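PDB 4W8O: luciferase-like enzymeAMP-CoA-ligase from Zophobas atratus, which probably activates carboxylic acids with ATP to acyl-adenylates for transfer to coenzyme A, as a luciferase-like member of the ANL adenylate-forming superfamily. Local coordinates for residues A[194-198]-A[324-328]; A[180-184]-A[225-231]; A[291-296]-A[313-319]. All blocks are in the same frame, centred on the assembly; numbering follows the deposited sequence.

Contact 1. Residues A[194-198]-A[324-328]; sequences AICHS and MSEIG
A strand-to-turn contact bridges two sheets of the AMP-binding region: strand 194-198 meets the turn 324-328 that joins strands 317-324 and 328-332. The strand is extended, and its alternation sends I195 and H197 toward the turn while C196 faces the other way, onto T179 and M182. The turn is a tight hairpin connection, with G328 N bonded to M324 O (2.7 Å) and M324 N to G328 O (3.1 Å). I327 and G328 both face M324, a classic beta bulge, and G328 adopts positive phi (80°), which glycine tolerates best. The closest CA atoms are I195 and E326, 6.7 Å apart. H197 (chi1 m, chi2 -72°) donates from NE2 to S325 O at 2.8 Å, nearly linear at 167°. An imidazole can serve two partners at once, and ND1 meets S201 OG. I195 (m, t) lays CD1 3.9 Å from S325 CB and 3.5 Å from E326 OE2, an apolar methyl beside the carboxylate. The CB of E326 points away, and its OE1 bonds a glycol bound there, probably from the crystallisation liquor. M324, S325 and E326 end a YGxTE-like motif, with serine for threonine, as in the ANL family, where it probably contributes to nucleotide binding.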
ATOM      1  N   ALA A 194       6.021 -13.617   6.397  1.00 29.35           N
ATOM      2  CA  ALA A 194       6.519 -12.362   5.864  1.00 28.30           C
ATOM      3  C   ALA A 194       6.594 -12.438   4.342  1.00 27.79           C
ATOM      4  O   ALA A 194       7.483 -13.070   3.780  1.00 27.46           O
ATOM      5  CB  ALA A 194       7.874 -12.015   6.459  1.00 28.03           C
ATOM      6  N   ILE A 195       5.623 -11.796   3.702  1.00 27.22           N
ATOM      7  CA  ILE A 195       5.587 -11.634   2.257  1.00 27.35           C
ATOM      8  C   ILE A 195       6.727 -10.713   1.805  1.00 26.65           C
ATOM      9  O   ILE A 195       6.853  -9.587   2.286  1.00 25.61           O
ATOM     10  CB  ILE A 195       4.261 -10.979   1.835  1.00 27.38           C
ATOM     11  CG1 ILE A 195       3.082 -11.909   2.122  1.00 28.23           C
ATOM     12  CG2 ILE A 195       4.300 -10.591   0.361  1.00 27.79           C
ATOM     13  CD1 ILE A 195       1.752 -11.186   2.231  1.00 28.35           C
ATOM     14  N   CYS A 196       7.554 -11.191   0.889  1.00 26.90           N
ATOM     15  CA  CYS A 196       8.670 -10.387   0.371  1.00 26.91           C
ATOM     16  C   CYS A 196       8.380  -9.851  -1.016  1.00 26.78           C
ATOM     17  O   CYS A 196       8.107 -10.633  -1.936  1.00 27.26           O
ATOM     18  CB  CYS A 196       9.943 -11.231   0.313  1.00 27.57           C
ATOM     19  SG  CYS A 196      10.538 -11.699   1.950  1.00 28.37           S
ATOM     20  N   HIS A 197       8.431  -8.525  -1.167  1.00 25.99           N
ATOM     21  CA  HIS A 197       8.494  -7.912  -2.490  1.00 25.75           C
ATOM     22  C   HIS A 197       9.900  -7.419  -2.771  1.00 26.31           C
ATOM     23  O   HIS A 197      10.553  -6.823  -1.903  1.00 25.76           O
ATOM     24  CB  HIS A 197       7.493  -6.770  -2.631  1.00 25.31           C
ATOM     25  CG  HIS A 197       6.099  -7.243  -2.862  1.00 25.37           C
ATOM     26  ND1 HIS A 197       5.697  -7.803  -4.054  1.00 25.59           N
ATOM     27  CD2 HIS A 197       5.024  -7.289  -2.041  1.00 25.25           C
ATOM     28  CE1 HIS A 197       4.428  -8.156  -3.965  1.00 25.92           C
ATOM     29  NE2 HIS A 197       3.997  -7.857  -2.754  1.00 25.57           N
ATOM     30  N   SER A 198      10.355  -7.669  -3.998  1.00 26.65           N
ATOM     31  CA  SER A 198      11.632  -7.176  -4.462  1.00 26.63           C
ATOM     32  C   SER A 198      11.476  -5.725  -4.871  1.00 26.17           C
ATOM     33  O   SER A 198      10.371  -5.199  -4.923  1.00 25.14           O
ATOM     34  CB  SER A 198      12.129  -8.003  -5.652  1.00 27.51           C
ATOM     35  OG  SER A 198      11.253  -7.889  -6.755  1.00 27.70           O
ATOM     36  N   MET A 324      -4.485  -7.679  -3.254  1.00 32.84           N
ATOM     37  CA  MET A 324      -3.940  -8.257  -2.057  1.00 32.76           C
ATOM     38  C   MET A 324      -2.479  -7.893  -1.898  1.00 31.31           C
ATOM     39  O   MET A 324      -1.858  -7.387  -2.826  1.00 29.66           O
ATOM     40  CB  MET A 324      -4.127  -9.776  -2.065  1.00 35.44           C
ATOM     41  CG  MET A 324      -3.717 -10.479  -3.340  1.00 36.63           C
ATOM     42  SD  MET A 324      -4.681 -11.989  -3.599  1.00 39.20           S
ATOM     43  CE  MET A 324      -3.861 -13.147  -2.506  1.00 40.05           C
ATOM     44  N   SER A 325      -1.944  -8.170  -0.712  1.00 29.94           N
ATOM     45  CA  SER A 325      -0.573  -7.804  -0.382  1.00 29.83           C
ATOM     46  C   SER A 325       0.419  -8.518  -1.259  1.00 29.29           C
ATOM     47  O   SER A 325       1.482  -7.979  -1.563  1.00 28.80           O
ATOM     48  CB  SER A 325      -0.281  -8.123   1.080  1.00 30.16           C
ATOM     49  OG  SER A 325      -1.222  -7.455   1.891  1.00 30.15           O
ATOM     50  N   GLU A 326       0.053  -9.724  -1.683  1.00 29.29           N
ATOM     51  CA  GLU A 326       0.944 -10.586  -2.452  1.00 29.51           C
ATOM     52  C   GLU A 326       1.236 -10.098  -3.874  1.00 28.86           C
ATOM     53  O   GLU A 326       2.163 -10.605  -4.511  1.00 29.17           O
ATOM     54  CB  GLU A 326       0.364 -12.003  -2.540  1.00 30.09           C
ATOM     55  CG  GLU A 326       0.427 -12.806  -1.255  1.00 30.63           C
ATOM     56  CD  GLU A 326      -0.700 -12.513  -0.283  1.00 30.26           C
ATOM     57  OE1 GLU A 326      -1.524 -11.601  -0.517  1.00 29.28           O
ATOM     58  OE2 GLU A 326      -0.749 -13.212   0.736  1.00 30.78           O
ATOM     59  N   ILE A 327       0.449  -9.149  -4.376  1.00 28.40           N
ATOM     60  CA  ILE A 327       0.524  -8.758  -5.801  1.00 29.05           C
ATOM     61  C   ILE A 327      -0.022  -7.363  -6.138  1.00 28.96           C
ATOM     62  O   ILE A 327       0.128  -6.912  -7.267  1.00 29.20           O
ATOM     63  CB  ILE A 327      -0.205  -9.801  -6.678  1.00 29.44           C
ATOM     64  CG1 ILE A 327       0.204  -9.684  -8.152  1.00 30.00           C
ATOM     65  CG2 ILE A 327      -1.715  -9.686  -6.493  1.00 29.54           C
ATOM     66  CD1 ILE A 327      -0.116 -10.922  -8.964  1.00 30.75           C
ATOM     67  N   GLY A 328      -0.625  -6.672  -5.173  1.00 28.90           N
ATOM     68  CA  GLY A 328      -1.205  -5.361  -5.423  1.00 29.22           C
ATOM     69  C   GLY A 328      -2.566  -5.475  -6.093  1.00 30.60           C
ATOM     70  O   GLY A 328      -3.313  -6.427  -5.854  1.00 30.46           O
TER

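Contact 2. Residues A[180-184]-A[225-231]; sequences AVMFF and MYWITGM
F183 dominates the interface between strand 180-184 and the start of helix 228-239, giving the largest buried area (98 Å²), and no direct hydrogen bond crosses. The strand is extended from V181 on, with A180 (psi -43°) forming a classic beta bulge with V181 opposite H197; W227 is the N-cap residue of the helix. CA atoms approach most closely at F183-I228 (7.3 Å) and V181-M231 (9.1 Å). I228, with chi1 t and chi2 p, brings CD1 over one face of the F183 ring (chi1 m, chi2 -84°), a CH-pi contact 3.9 Å from the centroid. M231 CB lies near the ring plane, 3.7 Å from F183 CZ, and Y226 O is 3.7 Å from F183 CD1. Flexible M231 (m, m, m) reaches V181 CG1 with CE at 4.0 Å, and F202 covers V181, F183 and M231. Further along, F184 CD2 meets Y226 CE1 at 4.1 Å. I228 is one of the residues lining the pocket in which a glycol is bound. Apolar contact thus dominates; the one polar link modelled is a water between Y226 O (3.2 Å) and F184 N (3.4 Å), its bond to the latter weak.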
ATOM      1  N   ALA A 180      12.863  -5.541  -1.049  1.00 26.28           N
ATOM      2  CA  ALA A 180      12.802  -4.119  -0.730  1.00 26.35           C
ATOM      3  C   ALA A 180      11.781  -3.818   0.367  1.00 26.41           C
ATOM      4  O   ALA A 180      12.060  -3.038   1.273  1.00 26.60           O
ATOM      5  CB  ALA A 180      12.461  -3.324  -1.982  1.00 26.50           C
ATOM      6  N   VAL A 181      10.607  -4.441   0.273  1.00 27.03           N
ATOM      7  CA  VAL A 181       9.480  -4.195   1.177  1.00 27.95           C
ATOM      8  C   VAL A 181       8.859  -5.537   1.580  1.00 28.53           C
ATOM      9  O   VAL A 181       8.769  -6.454   0.745  1.00 28.65           O
ATOM     10  CB  VAL A 181       8.376  -3.352   0.490  1.00 28.38           C
ATOM     11  CG1 VAL A 181       7.261  -3.011   1.461  1.00 28.82           C
ATOM     12  CG2 VAL A 181       8.939  -2.075  -0.110  1.00 29.05           C
ATOM     13  N   MET A 182       8.410  -5.639   2.837  1.00 28.63           N
ATOM     14  CA  MET A 182       7.705  -6.830   3.321  1.00 29.13           C
ATOM     15  C   MET A 182       6.309  -6.500   3.861  1.00 28.88           C
ATOM     16  O   MET A 182       6.069  -5.397   4.343  1.00 28.80           O
ATOM     17  CB  MET A 182       8.522  -7.570   4.388  1.00 30.21           C
ATOM     18  CG  MET A 182       9.799  -8.208   3.859  1.00 30.90           C
ATOM     19  SD  MET A 182      10.718  -9.221   5.037  1.00 33.18           S
ATOM     20  CE  MET A 182      11.304  -7.964   6.158  1.00 33.76           C
ATOM     21  N   PHE A 183       5.395  -7.462   3.723  1.00 28.62           N
ATOM     22  CA  PHE A 183       4.064  -7.418   4.330  1.00 29.41           C
ATOM     23  C   PHE A 183       3.823  -8.776   4.992  1.00 30.19           C
ATOM     24  O   PHE A 183       4.694  -9.655   4.969  1.00 30.62           O
ATOM     25  CB  PHE A 183       2.980  -7.110   3.287  1.00 29.34           C
ATOM     26  CG  PHE A 183       3.142  -5.767   2.629  1.00 28.85           C
ATOM     27  CD1 PHE A 183       2.651  -4.624   3.226  1.00 28.99           C
ATOM     28  CD2 PHE A 183       3.804  -5.648   1.410  1.00 28.23           C
ATOM     29  CE1 PHE A 183       2.809  -3.377   2.631  1.00 28.72           C
ATOM     30  CE2 PHE A 183       3.975  -4.410   0.817  1.00 28.09           C
ATOM     31  CZ  PHE A 183       3.471  -3.271   1.426  1.00 28.22           C
ATOM     32  N   PHE A 184       2.662  -8.947   5.607  1.00 31.44           N
ATOM     33  CA  PHE A 184       2.372 -10.168   6.338  1.00 32.56           C
ATOM     34  C   PHE A 184       1.138 -10.870   5.805  1.00 33.42           C
ATOM     35  O   PHE A 184       0.109 -10.239   5.583  1.00 33.62           O
ATOM     36  CB  PHE A 184       2.218  -9.847   7.813  1.00 33.38           C
ATOM     37  CG  PHE A 184       3.467  -9.294   8.425  1.00 32.54           C
ATOM     38  CD1 PHE A 184       4.543 -10.122   8.685  1.00 32.62           C
ATOM     39  CD2 PHE A 184       3.580  -7.944   8.713  1.00 32.45           C
ATOM     40  CE1 PHE A 184       5.706  -9.620   9.246  1.00 32.62           C
ATOM     41  CE2 PHE A 184       4.740  -7.433   9.268  1.00 32.16           C
ATOM     42  CZ  PHE A 184       5.801  -8.273   9.544  1.00 32.14           C
ATOM     43  N   MET A 225       0.758   2.381   7.276  1.00 29.86           N
ATOM     44  CA  MET A 225       1.723   1.782   6.343  1.00 30.45           C
ATOM     45  C   MET A 225       1.874   0.276   6.538  1.00 29.45           C
ATOM     46  O   MET A 225       2.533  -0.396   5.756  1.00 29.65           O
ATOM     47  CB  MET A 225       3.083   2.481   6.459  1.00 32.08           C
ATOM     48  CG  MET A 225       3.069   3.949   6.042  1.00 33.92           C
ATOM     49  SD  MET A 225       2.675   4.181   4.297  1.00 36.39           S
ATOM     50  CE  MET A 225       2.318   5.939   4.268  1.00 37.70           C
ATOM     51  N   TYR A 226       1.262  -0.252   7.592  1.00 29.47           N
ATOM     52  CA  TYR A 226       1.085  -1.688   7.758  1.00 28.93           C
ATOM     53  C   TYR A 226       0.379  -2.309   6.548  1.00 28.72           C
ATOM     54  O   TYR A 226       0.715  -3.410   6.119  1.00 28.98           O
ATOM     55  CB  TYR A 226       0.249  -1.932   9.004  1.00 29.35           C
ATOM     56  CG  TYR A 226      -0.153  -3.362   9.245  1.00 30.20           C
ATOM     57  CD1 TYR A 226       0.770  -4.296   9.698  1.00 31.28           C
ATOM     58  CD2 TYR A 226      -1.471  -3.778   9.054  1.00 31.30           C
ATOM     59  CE1 TYR A 226       0.402  -5.611   9.937  1.00 32.26           C
ATOM     60  CE2 TYR A 226      -1.855  -5.087   9.307  1.00 32.12           C
ATOM     61  CZ  TYR A 226      -0.912  -6.000   9.746  1.00 32.97           C
ATOM     62  OH  TYR A 226      -1.273  -7.300   9.997  1.00 33.79           O
ATOM     63  N   TRP A 227      -0.604  -1.594   6.018  1.00 28.50           N
ATOM     64  CA  TRP A 227      -1.427  -2.099   4.928  1.00 29.00           C
ATOM     65  C   TRP A 227      -0.783  -1.804   3.584  1.00 28.50           C
ATOM     66  O   TRP A 227      -0.194  -0.740   3.381  1.00 27.80           O
ATOM     67  CB  TRP A 227      -2.829  -1.481   4.994  1.00 29.49           C
ATOM     68  CG  TRP A 227      -3.546  -1.805   6.288  1.00 30.30           C
ATOM     69  CD1 TRP A 227      -3.690  -0.986   7.376  1.00 30.52           C
ATOM     70  CD2 TRP A 227      -4.186  -3.040   6.629  1.00 31.08           C
ATOM     71  NE1 TRP A 227      -4.391  -1.633   8.366  1.00 30.93           N
ATOM     72  CE2 TRP A 227      -4.708  -2.893   7.937  1.00 31.14           C
ATOM     73  CE3 TRP A 227      -4.378  -4.256   5.952  1.00 32.16           C
ATOM     74  CZ2 TRP A 227      -5.402  -3.914   8.586  1.00 32.11           C
ATOM     75  CZ3 TRP A 227      -5.077  -5.274   6.597  1.00 33.23           C
ATOM     76  CH2 TRP A 227      -5.581  -5.094   7.906  1.00 33.58           C
ATOM     77  N   ILE A 228      -0.887  -2.771   2.686  1.00 29.55           N
ATOM     78  CA  ILE A 228      -0.474  -2.610   1.296  1.00 30.95           C
ATOM     79  C   ILE A 228      -0.970  -1.288   0.704  1.00 30.89           C
ATOM     80  O   ILE A 228      -0.232  -0.617   0.008  1.00 29.80           O
ATOM     81  CB  ILE A 228      -0.936  -3.811   0.435  1.00 32.32           C
ATOM     82  CG1 ILE A 228      -0.412  -3.721  -1.006  1.00 33.34           C
ATOM     83  CG2 ILE A 228      -2.449  -3.924   0.416  1.00 33.46           C
ATOM     84  CD1 ILE A 228       1.077  -3.902  -1.143  1.00 32.58           C
ATOM     85  N   THR A 229      -2.207  -0.899   0.993  1.00 31.48           N
ATOM     86  CA  THR A 229      -2.748   0.343   0.432  1.00 32.41           C
ATOM     87  C   THR A 229      -1.960   1.584   0.873  1.00 32.18           C
ATOM     88  O   THR A 229      -1.710   2.489   0.069  1.00 33.25           O
ATOM     89  CB  THR A 229      -4.223   0.523   0.794  1.00 33.69           C
ATOM     90  OG1 THR A 229      -4.384   0.389   2.212  1.00 34.21           O
ATOM     91  CG2 THR A 229      -5.068  -0.522   0.093  1.00 34.44           C
ATOM     92  N   GLY A 230      -1.572   1.637   2.143  1.00 30.79           N
ATOM     93  CA  GLY A 230      -0.749   2.741   2.627  1.00 30.45           C
ATOM     94  C   GLY A 230       0.554   2.880   1.839  1.00 30.57           C
ATOM     95  O   GLY A 230       0.873   3.951   1.326  1.00 29.69           O
ATOM     96  N   MET A 231       1.301   1.784   1.750  1.00 30.50           N
ATOM     97  CA  MET A 231       2.593   1.767   1.063  1.00 30.69           C
ATOM     98  C   MET A 231       2.445   1.982  -0.435  1.00 29.77           C
ATOM     99  O   MET A 231       3.244   2.701  -1.035  1.00 29.32           O
ATOM    100  CB  MET A 231       3.322   0.432   1.311  1.00 31.26           C
ATOM    101  CG  MET A 231       3.934   0.309   2.694  1.00 31.85           C
ATOM    102  SD  MET A 231       5.270   1.493   2.957  1.00 31.60           S
ATOM    103  CE  MET A 231       6.506   0.914   1.797  1.00 33.58           C
TER
HETATM  104  O   HOH W   1       0.298  -6.536   6.179  1.00 36.33           O

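Contact 3. Residues A[291-296]-A[313-319]; sequences FRCLLT and FPKAQVL
Two parallel strands of a beta-alpha-beta unit, 293-297 and 317-324, pair here, linked by the crossover helix 303-312. The axes of 293-296 and 317-319 approach to 4.8 Å, 15° apart, with C293 opposite Q317, L294 opposite V318 and L295 opposite L319 (CA-CA 5.1, 4.7 and 5.0 Å). The hydrogen bonds alternate, each strand donating twice: Q317 N to R292 O (2.9 Å), L294 N to Q317 O (3.0 Å), L319 N to L294 O (2.8 Å) and T296 N to L319 O (3.0 Å). On its other edge, strand 293-297 is satisfied by L267 and V269, which bond the backbones of C293 and L295; T296 OG1 also finds V269 O, and the T296 backbone bonds that of G321. V318 O accepts from the Y306 hydroxyl, and Q317 NE2 bonds P335 O. R292 reaches back to S289 O with NH1, which also bonds F291 O weakly. A type I turn, F313 to A316, closed by A316 N to F313 O (3.1 Å), leads from the helix end into the strand; small A316 fits beside the F291 ring. Apolar side chains suit the buried sheet: L294 and V318 pack on L309, whereas C293, L295 and L319 occupy the opposite face. The rings of F291 (chi1 t) and F313 (chi1 m) meet obliquely, centroids 4.4 Å apart and planes at 39°, with F291 CD2 3.4 Å from F313 CD1.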
ATOM      1  N   PHE A 291     -13.374  16.860  -6.396  1.00 45.16           N
ATOM      2  CA  PHE A 291     -13.280  15.418  -6.161  1.00 44.08           C
ATOM      3  C   PHE A 291     -13.616  14.620  -7.415  1.00 44.52           C
ATOM      4  O   PHE A 291     -14.658  14.837  -8.022  1.00 45.43           O
ATOM      5  CB  PHE A 291     -14.213  15.023  -5.020  1.00 42.70           C
ATOM      6  CG  PHE A 291     -13.951  13.651  -4.470  1.00 41.26           C
ATOM      7  CD1 PHE A 291     -12.828  13.408  -3.684  1.00 40.35           C
ATOM      8  CD2 PHE A 291     -14.830  12.609  -4.721  1.00 40.58           C
ATOM      9  CE1 PHE A 291     -12.588  12.149  -3.166  1.00 39.07           C
ATOM     10  CE2 PHE A 291     -14.593  11.346  -4.207  1.00 40.40           C
ATOM     11  CZ  PHE A 291     -13.467  11.115  -3.431  1.00 38.84           C
ATOM     12  N   ARG A 292     -12.735  13.695  -7.791  1.00 44.81           N
ATOM     13  CA  ARG A 292     -12.894  12.920  -9.028  1.00 45.69           C
ATOM     14  C   ARG A 292     -12.986  11.406  -8.855  1.00 44.69           C
ATOM     15  O   ARG A 292     -13.465  10.725  -9.755  1.00 44.52           O
ATOM     16  CB  ARG A 292     -11.735  13.218  -9.979  1.00 47.48           C
ATOM     17  CG  ARG A 292     -11.642  14.668 -10.419  1.00 49.87           C
ATOM     18  CD  ARG A 292     -12.644  14.999 -11.509  1.00 52.22           C
ATOM     19  NE  ARG A 292     -12.628  16.431 -11.807  1.00 55.02           N
ATOM     20  CZ  ARG A 292     -13.233  17.364 -11.075  1.00 55.51           C
ATOM     21  NH1 ARG A 292     -13.924  17.030  -9.994  1.00 56.33           N
ATOM     22  NH2 ARG A 292     -13.151  18.641 -11.428  1.00 57.05           N
ATOM     23  N   CYS A 293     -12.538  10.868  -7.722  1.00 44.27           N
ATOM     24  CA  CYS A 293     -12.367   9.426  -7.607  1.00 44.00           C
ATOM     25  C   CYS A 293     -12.428   8.900  -6.169  1.00 42.24           C
ATOM     26  O   CYS A 293     -11.562   9.202  -5.355  1.00 40.31           O
ATOM     27  CB  CYS A 293     -11.028   9.040  -8.245  1.00 45.85           C
ATOM     28  SG  CYS A 293     -10.828   7.268  -8.509  1.00 48.79           S
ATOM     29  N   LEU A 294     -13.453   8.108  -5.868  1.00 41.99           N
ATOM     30  CA  LEU A 294     -13.541   7.413  -4.591  1.00 41.17           C
ATOM     31  C   LEU A 294     -13.099   5.964  -4.794  1.00 39.57           C
ATOM     32  O   LEU A 294     -13.790   5.184  -5.452  1.00 39.29           O
ATOM     33  CB  LEU A 294     -14.966   7.469  -4.024  1.00 42.07           C
ATOM     34  CG  LEU A 294     -15.099   7.208  -2.518  1.00 42.00           C
ATOM     35  CD1 LEU A 294     -16.475   7.642  -2.015  1.00 43.58           C
ATOM     36  CD2 LEU A 294     -14.847   5.748  -2.171  1.00 42.98           C
ATOM     37  N   LEU A 295     -11.946   5.626  -4.221  1.00 37.97           N
ATOM     38  CA  LEU A 295     -11.342   4.305  -4.365  1.00 36.31           C
ATOM     39  C   LEU A 295     -11.737   3.441  -3.182  1.00 35.64           C
ATOM     40  O   LEU A 295     -11.661   3.865  -2.028  1.00 35.28           O
ATOM     41  CB  LEU A 295      -9.817   4.427  -4.446  1.00 36.00           C
ATOM     42  CG  LEU A 295      -9.277   5.159  -5.683  1.00 36.24           C
ATOM     43  CD1 LEU A 295      -7.900   5.757  -5.433  1.00 36.53           C
ATOM     44  CD2 LEU A 295      -9.247   4.232  -6.893  1.00 36.21           C
ATOM     45  N   THR A 296     -12.167   2.222  -3.454  1.00 34.73           N
ATOM     46  CA  THR A 296     -12.629   1.378  -2.380  1.00 34.78           C
ATOM     47  C   THR A 296     -12.525  -0.078  -2.774  1.00 35.96           C
ATOM     48  O   THR A 296     -12.212  -0.404  -3.915  1.00 37.24           O
ATOM     49  CB  THR A 296     -14.073   1.767  -1.963  1.00 35.31           C
ATOM     50  OG1 THR A 296     -14.384   1.190  -0.691  1.00 34.61           O
ATOM     51  CG2 THR A 296     -15.106   1.318  -3.015  1.00 36.01           C
ATOM     52  N   PHE A 313     -21.045  12.698  -4.719  1.00 41.25           N
ATOM     53  CA  PHE A 313     -19.916  13.200  -5.496  1.00 41.32           C
ATOM     54  C   PHE A 313     -20.254  13.138  -6.981  1.00 43.62           C
ATOM     55  O   PHE A 313     -19.825  12.214  -7.673  1.00 42.79           O
ATOM     56  CB  PHE A 313     -18.676  12.347  -5.230  1.00 39.78           C
ATOM     57  CG  PHE A 313     -18.258  12.315  -3.795  1.00 38.61           C
ATOM     58  CD1 PHE A 313     -17.716  13.439  -3.197  1.00 38.56           C
ATOM     59  CD2 PHE A 313     -18.388  11.151  -3.044  1.00 37.60           C
ATOM     60  CE1 PHE A 313     -17.324  13.413  -1.869  1.00 37.93           C
ATOM     61  CE2 PHE A 313     -17.995  11.117  -1.721  1.00 37.33           C
ATOM     62  CZ  PHE A 313     -17.462  12.248  -1.129  1.00 37.23           C
ATOM     63  N   PRO A 314     -21.020  14.126  -7.479  1.00 46.43           N
ATOM     64  CA  PRO A 314     -21.513  14.072  -8.862  1.00 47.94           C
ATOM     65  C   PRO A 314     -20.428  14.198  -9.941  1.00 49.12           C
ATOM     66  O   PRO A 314     -20.598  13.652 -11.025  1.00 49.82           O
ATOM     67  CB  PRO A 314     -22.506  15.239  -8.929  1.00 48.79           C
ATOM     68  CG  PRO A 314     -22.064  16.188  -7.873  1.00 48.33           C
ATOM     69  CD  PRO A 314     -21.430  15.364  -6.787  1.00 46.92           C
ATOM     70  N   LYS A 315     -19.331  14.896  -9.649  1.00 49.94           N
ATOM     71  CA  LYS A 315     -18.207  15.003 -10.597  1.00 51.33           C
ATOM     72  C   LYS A 315     -17.203  13.842 -10.488  1.00 49.78           C
ATOM     73  O   LYS A 315     -16.232  13.794 -11.240  1.00 49.87           O
ATOM     74  CB  LYS A 315     -17.468  16.346 -10.431  1.00 52.99           C
ATOM     75  CG  LYS A 315     -18.118  17.534 -11.141  1.00 55.90           C
ATOM     76  CD  LYS A 315     -19.245  18.140 -10.318  1.00 57.53           C
ATOM     77  CE  LYS A 315     -19.895  19.326 -11.016  1.00 60.25           C
ATOM     78  NZ  LYS A 315     -18.946  20.455 -11.224  1.00 61.51           N
ATOM     79  N   ALA A 316     -17.434  12.905  -9.573  1.00 48.09           N
ATOM     80  CA  ALA A 316     -16.506  11.796  -9.355  1.00 47.04           C
ATOM     81  C   ALA A 316     -17.024  10.478  -9.913  1.00 47.28           C
ATOM     82  O   ALA A 316     -18.204  10.335 -10.208  1.00 48.16           O
ATOM     83  CB  ALA A 316     -16.227  11.643  -7.870  1.00 45.92           C
ATOM     84  N   GLN A 317     -16.117   9.522 -10.062  1.00 46.97           N
ATOM     85  CA  GLN A 317     -16.479   8.122 -10.249  1.00 47.19           C
ATOM     86  C   GLN A 317     -16.147   7.358  -8.965  1.00 45.16           C
ATOM     87  O   GLN A 317     -15.206   7.718  -8.254  1.00 44.28           O
ATOM     88  CB  GLN A 317     -15.705   7.522 -11.424  1.00 48.34           C
ATOM     89  CG  GLN A 317     -16.176   7.988 -12.791  1.00 51.13           C
ATOM     90  CD  GLN A 317     -15.206   7.609 -13.902  1.00 53.05           C
ATOM     91  OE1 GLN A 317     -14.000   7.816 -13.777  1.00 52.55           O
ATOM     92  NE2 GLN A 317     -15.729   7.052 -14.993  1.00 54.65           N
ATOM     93  N   VAL A 318     -16.926   6.320  -8.666  1.00 43.86           N
ATOM     94  CA  VAL A 318     -16.613   5.402  -7.579  1.00 43.00           C
ATOM     95  C   VAL A 318     -15.973   4.148  -8.167  1.00 42.43           C
ATOM     96  O   VAL A 318     -16.581   3.469  -8.994  1.00 42.60           O
ATOM     97  CB  VAL A 318     -17.870   4.995  -6.777  1.00 43.37           C
ATOM     98  CG1 VAL A 318     -17.512   3.958  -5.714  1.00 42.81           C
ATOM     99  CG2 VAL A 318     -18.525   6.209  -6.131  1.00 43.54           C
ATOM    100  N   LEU A 319     -14.753   3.837  -7.734  1.00 41.52           N
ATOM    101  CA  LEU A 319     -14.013   2.701  -8.281  1.00 41.34           C
ATOM    102  C   LEU A 319     -13.783   1.642  -7.211  1.00 40.83           C
ATOM    103  O   LEU A 319     -12.957   1.821  -6.315  1.00 39.25           O
ATOM    104  CB  LEU A 319     -12.674   3.161  -8.865  1.00 41.45           C
ATOM    105  CG  LEU A 319     -12.718   4.115 -10.064  1.00 42.80           C
ATOM    106  CD1 LEU A 319     -11.303   4.412 -10.548  1.00 42.61           C
ATOM    107  CD2 LEU A 319     -13.556   3.561 -11.208  1.00 43.09           C
TER

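Contacts 1 and 2 adjoin, their centres 8 Å apart, because strands 179-184 and 194-198 are antiparallel neighbours in one eight-stranded sheet; H197 O and A180 N lie 2.8 Å apart, a probable hydrogen bond. Along the chain these two contacts cross, their segments alternating. Contact 3 follows contact 2 and falls within the sequence interval spanned by contact 1, its centre about 27 and 24 Å from those of contacts 1 and 2, in the nine-stranded sheet. Strand 317-324 begins in contact 3 and ends at the turn of contact 1. The residues that the contacts give to the pocket holding the glycol come from this sheet, its turn and helix 228-239; strands 179-184 and 194-198 pack against the helix and the turn.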